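Side-chain contact in enoyl-acyl carrier protein reductase (Uncultured bacterium, PDB 6KIA), which probably catalyses the NADH-dependent reduction of enoyl-acyl carrier protein in fatty acid synthesis, and confers resistance to triclosan: residues H159-G164 and A210-H215. Numbering follows the deposited sequence.
Sequences HTMAGG and ANTFLH. With NAI (1,4-dihydronicotinamide adenine dinucleotide), chain D.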
loop_
_atom_site.group_PDB
_atom_site.type_symbol
_atom_site.label_atom_id
_atom_site.label_comp_id
_atom_site.label_asym_id
_atom_site.label_seq_id
_atom_site.Cartn_x
_atom_site.Cartn_y
_atom_site.Cartn_z
ATOM N N HIS A 159 9.918 -2.584 1.768
ATOM C CA HIS A 159 9.403 -1.207 1.783
ATOM C C HIS A 159 7.892 -1.231 1.840
ATOM O O HIS A 159 7.276 -2.014 1.133
ATOM C CB HIS A 159 9.907 -0.492 0.530
ATOM C CG HIS A 159 9.383 0.893 0.331
ATOM N ND1 HIS A 159 8.152 1.143 -0.241
ATOM C CD2 HIS A 159 9.962 2.104 0.522
ATOM C CE1 HIS A 159 7.971 2.448 -0.335
ATOM N NE2 HIS A 159 9.056 3.054 0.117
ATOM N N THR A 160 7.294 -0.379 2.673
ATOM C CA THR A 160 5.830 -0.344 2.783
ATOM C C THR A 160 5.296 1.072 2.709
ATOM O O THR A 160 4.084 1.276 2.773
ATOM C CB THR A 160 5.318 -0.944 4.122
ATOM O OG1 THR A 160 5.723 -0.083 5.195
ATOM C CG2 THR A 160 5.835 -2.364 4.354
ATOM N N MET A 161 6.182 2.065 2.625
ATOM C CA MET A 161 5.771 3.447 2.862
ATOM C C MET A 161 4.897 4.003 1.765
ATOM O O MET A 161 5.228 3.906 0.589
ATOM C CB MET A 161 7.000 4.358 3.006
ATOM C CG MET A 161 7.908 3.953 4.137
ATOM S SD MET A 161 9.349 5.014 4.278
ATOM C CE MET A 161 10.066 4.432 5.822
ATOM N N ALA A 162 3.801 4.616 2.186
ATOM C CA ALA A 162 2.914 5.374 1.307
ATOM C C ALA A 162 2.216 6.416 2.162
ATOM O O ALA A 162 1.847 6.135 3.296
ATOM C CB ALA A 162 1.879 4.452 0.617
ATOM N N GLY A 163 2.006 7.608 1.619
ATOM C CA GLY A 163 1.310 8.653 2.363
ATOM C C GLY A 163 1.733 10.026 1.899
ATOM O O GLY A 163 2.114 10.186 0.746
ATOM N N GLY A 164 1.665 11.017 2.790
ATOM C CA GLY A 164 2.090 12.366 2.460
ATOM C C GLY A 164 0.945 13.361 2.525
ATOM O O GLY A 164 1.072 14.490 2.062
ATOM N N ALA A 210 7.136 7.003 -3.216
ATOM C CA ALA A 210 8.063 6.542 -4.250
ATOM C C ALA A 210 9.533 6.748 -3.899
ATOM O O ALA A 210 10.309 5.782 -3.848
ATOM C CB ALA A 210 7.736 7.234 -5.589
ATOM N N ASN A 211 9.938 7.992 -3.670
ATOM C CA ASN A 211 11.362 8.278 -3.504
ATOM C C ASN A 211 12.015 7.632 -2.277
ATOM O O ASN A 211 13.208 7.363 -2.286
ATOM C CB ASN A 211 11.570 9.785 -3.483
ATOM C CG ASN A 211 11.223 10.418 -4.818
ATOM O OD1 ASN A 211 11.205 9.739 -5.845
ATOM N ND2 ASN A 211 10.939 11.715 -4.809
ATOM N N THR A 212 11.231 7.367 -1.237
ATOM C CA THR A 212 11.705 6.595 -0.093
ATOM C C THR A 212 12.286 5.221 -0.497
ATOM O O THR A 212 13.199 4.730 0.163
ATOM C CB THR A 212 10.573 6.355 0.915
ATOM O OG1 THR A 212 9.429 5.840 0.219
ATOM C CG2 THR A 212 10.171 7.660 1.587
ATOM N N PHE A 213 11.739 4.589 -1.543
ATOM C CA PHE A 213 12.275 3.316 -2.043
ATOM C C PHE A 213 13.655 3.515 -2.626
ATOM O O PHE A 213 14.548 2.691 -2.422
ATOM C CB PHE A 213 11.330 2.711 -3.083
ATOM C CG PHE A 213 11.575 1.260 -3.397
ATOM C CD1 PHE A 213 11.743 0.306 -2.386
ATOM C CD2 PHE A 213 11.508 0.825 -4.708
ATOM C CE1 PHE A 213 11.910 -1.050 -2.699
ATOM C CE2 PHE A 213 11.684 -0.521 -5.025
ATOM C CZ PHE A 213 11.872 -1.462 -4.018
ATOM N N LEU A 214 13.826 4.621 -3.352
ATOM C CA LEU A 214 15.131 4.944 -3.908
ATOM C C LEU A 214 16.113 5.206 -2.778
ATOM O O LEU A 214 17.261 4.773 -2.848
ATOM C CB LEU A 214 15.074 6.168 -4.837
ATOM C CG LEU A 214 16.455 6.624 -5.339
ATOM C CD1 LEU A 214 17.060 5.572 -6.277
ATOM C CD2 LEU A 214 16.393 7.989 -6.014
ATOM N N HIS A 215 15.671 5.910 -1.735
ATOM C CA HIS A 215 16.559 6.231 -0.623
ATOM C C HIS A 215 16.927 4.971 0.126
ATOM O O HIS A 215 18.022 4.861 0.667
ATOM C CB HIS A 215 15.910 7.232 0.324
ATOM C CG HIS A 215 15.626 8.543 -0.329
ATOM N ND1 HIS A 215 16.495 9.116 -1.232
ATOM C CD2 HIS A 215 14.560 9.374 -0.242
ATOM C CE1 HIS A 215 15.978 10.250 -1.671
ATOM N NE2 HIS A 215 14.807 10.431 -1.085
HETATM P PA NAI D . -0.877 0.937 6.491
HETATM O O1A NAI D . -0.868 -0.213 7.452
HETATM O O2A NAI D . -1.477 2.239 6.984
HETATM O O5B NAI D . 0.618 1.136 5.989
HETATM C C5B NAI D . 1.071 2.425 5.630
HETATM C C4B NAI D . 2.624 2.293 5.685
HETATM O O4B NAI D . 3.165 3.650 5.160
HETATM C C3B NAI D . 3.073 2.132 6.878
HETATM O O3B NAI D . 4.208 1.174 6.928
HETATM C C2B NAI D . 3.574 3.636 7.349
HETATM O O2B NAI D . 4.506 3.508 8.485
HETATM C C1B NAI D . 4.097 4.125 6.280
HETATM N N9A NAI D . 3.942 5.594 6.219
HETATM C C8A NAI D . 2.895 6.429 6.100
HETATM N N7A NAI D . 3.359 7.677 6.109
HETATM C C5A NAI D . 4.707 7.617 6.227
HETATM C C6A NAI D . 5.610 8.666 6.286
HETATM N N6A NAI D . 5.472 10.096 6.244
HETATM N N1A NAI D . 6.916 8.373 6.411
HETATM C C2A NAI D . 7.326 7.068 6.488
HETATM N N3A NAI D . 6.420 6.021 6.426
HETATM C C4A NAI D . 5.091 6.327 6.299
HETATM O O3 NAI D . -1.724 0.562 5.121
HETATM P PN NAI D . -1.324 -0.413 3.900
HETATM O O1N NAI D . -1.033 -1.792 4.405
HETATM O O2N NAI D . -2.534 -0.336 2.982
HETATM O O5D NAI D . -0.036 0.214 3.197
HETATM C C5D NAI D . 1.156 -0.535 3.029
HETATM C C4D NAI D . 1.524 -0.498 1.528
HETATM O O4D NAI D . 0.637 -1.209 0.860
HETATM C C3D NAI D . 1.410 0.922 0.978
HETATM O O3D NAI D . 2.517 1.279 0.222
HETATM C C2D NAI D . 0.179 0.792 0.053
HETATM O O2D NAI D . 0.194 1.889 -0.927
HETATM C C1D NAI D . 0.295 -0.406 -0.458
HETATM N N1N NAI D . -0.949 -0.928 -1.021
HETATM C C2N NAI D . -2.157 -0.800 -0.369
HETATM C C3N NAI D . -3.331 -1.263 -0.979
HETATM C C7N NAI D . -4.680 -1.169 -0.267
HETATM O O7N NAI D . -5.729 -1.274 -0.897
HETATM N N7N NAI D . -4.701 -0.968 1.138
HETATM C C4N NAI D . -3.311 -1.875 -2.224
HETATM C C5N NAI D . -2.072 -2.047 -2.853
HETATM C C6N NAI D . -0.905 -1.568 -2.250
#
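H159, the last residue of strand 155-159, meets T212 and F213 of helix 196-219 in a buried contact that combines a hydrogen bond with aromatic packing, directly behind the NADH site. With CG anti to the backbone N (chi1 175°), the imidazole reaches to the helix, and H159 NE2 gives a practically straight bond, within the ring plane, to T212 OG1 at 2.8 Å. The same hydroxyl is hydrogen-bonded to V208 O one turn earlier and, with the packing on both faces, helps hold the ring's rotation. F213 packs over one imidazole face: its CB lies 4.1 Å from the ring centroid in a CH-pi contact, and its phenyl ring turns an edge to that face, the planes at 63°. On the opposite face M161 N lies toward the rim of the ring. Further along, M161 SD rests 3.8 Å from T212 CB, while M161 CG lies 3.4 Å from NAI N3A of the adenine. The loop after H159 also binds the cofactor: T160 OG1 donates to NAI O3B (2.6 Å), and A162 N to NAI O4B. A loop following a parallel strand, backed by a helix and lining the dinucleotide, is characteristic of the Rossmann-type NAD-binding fold.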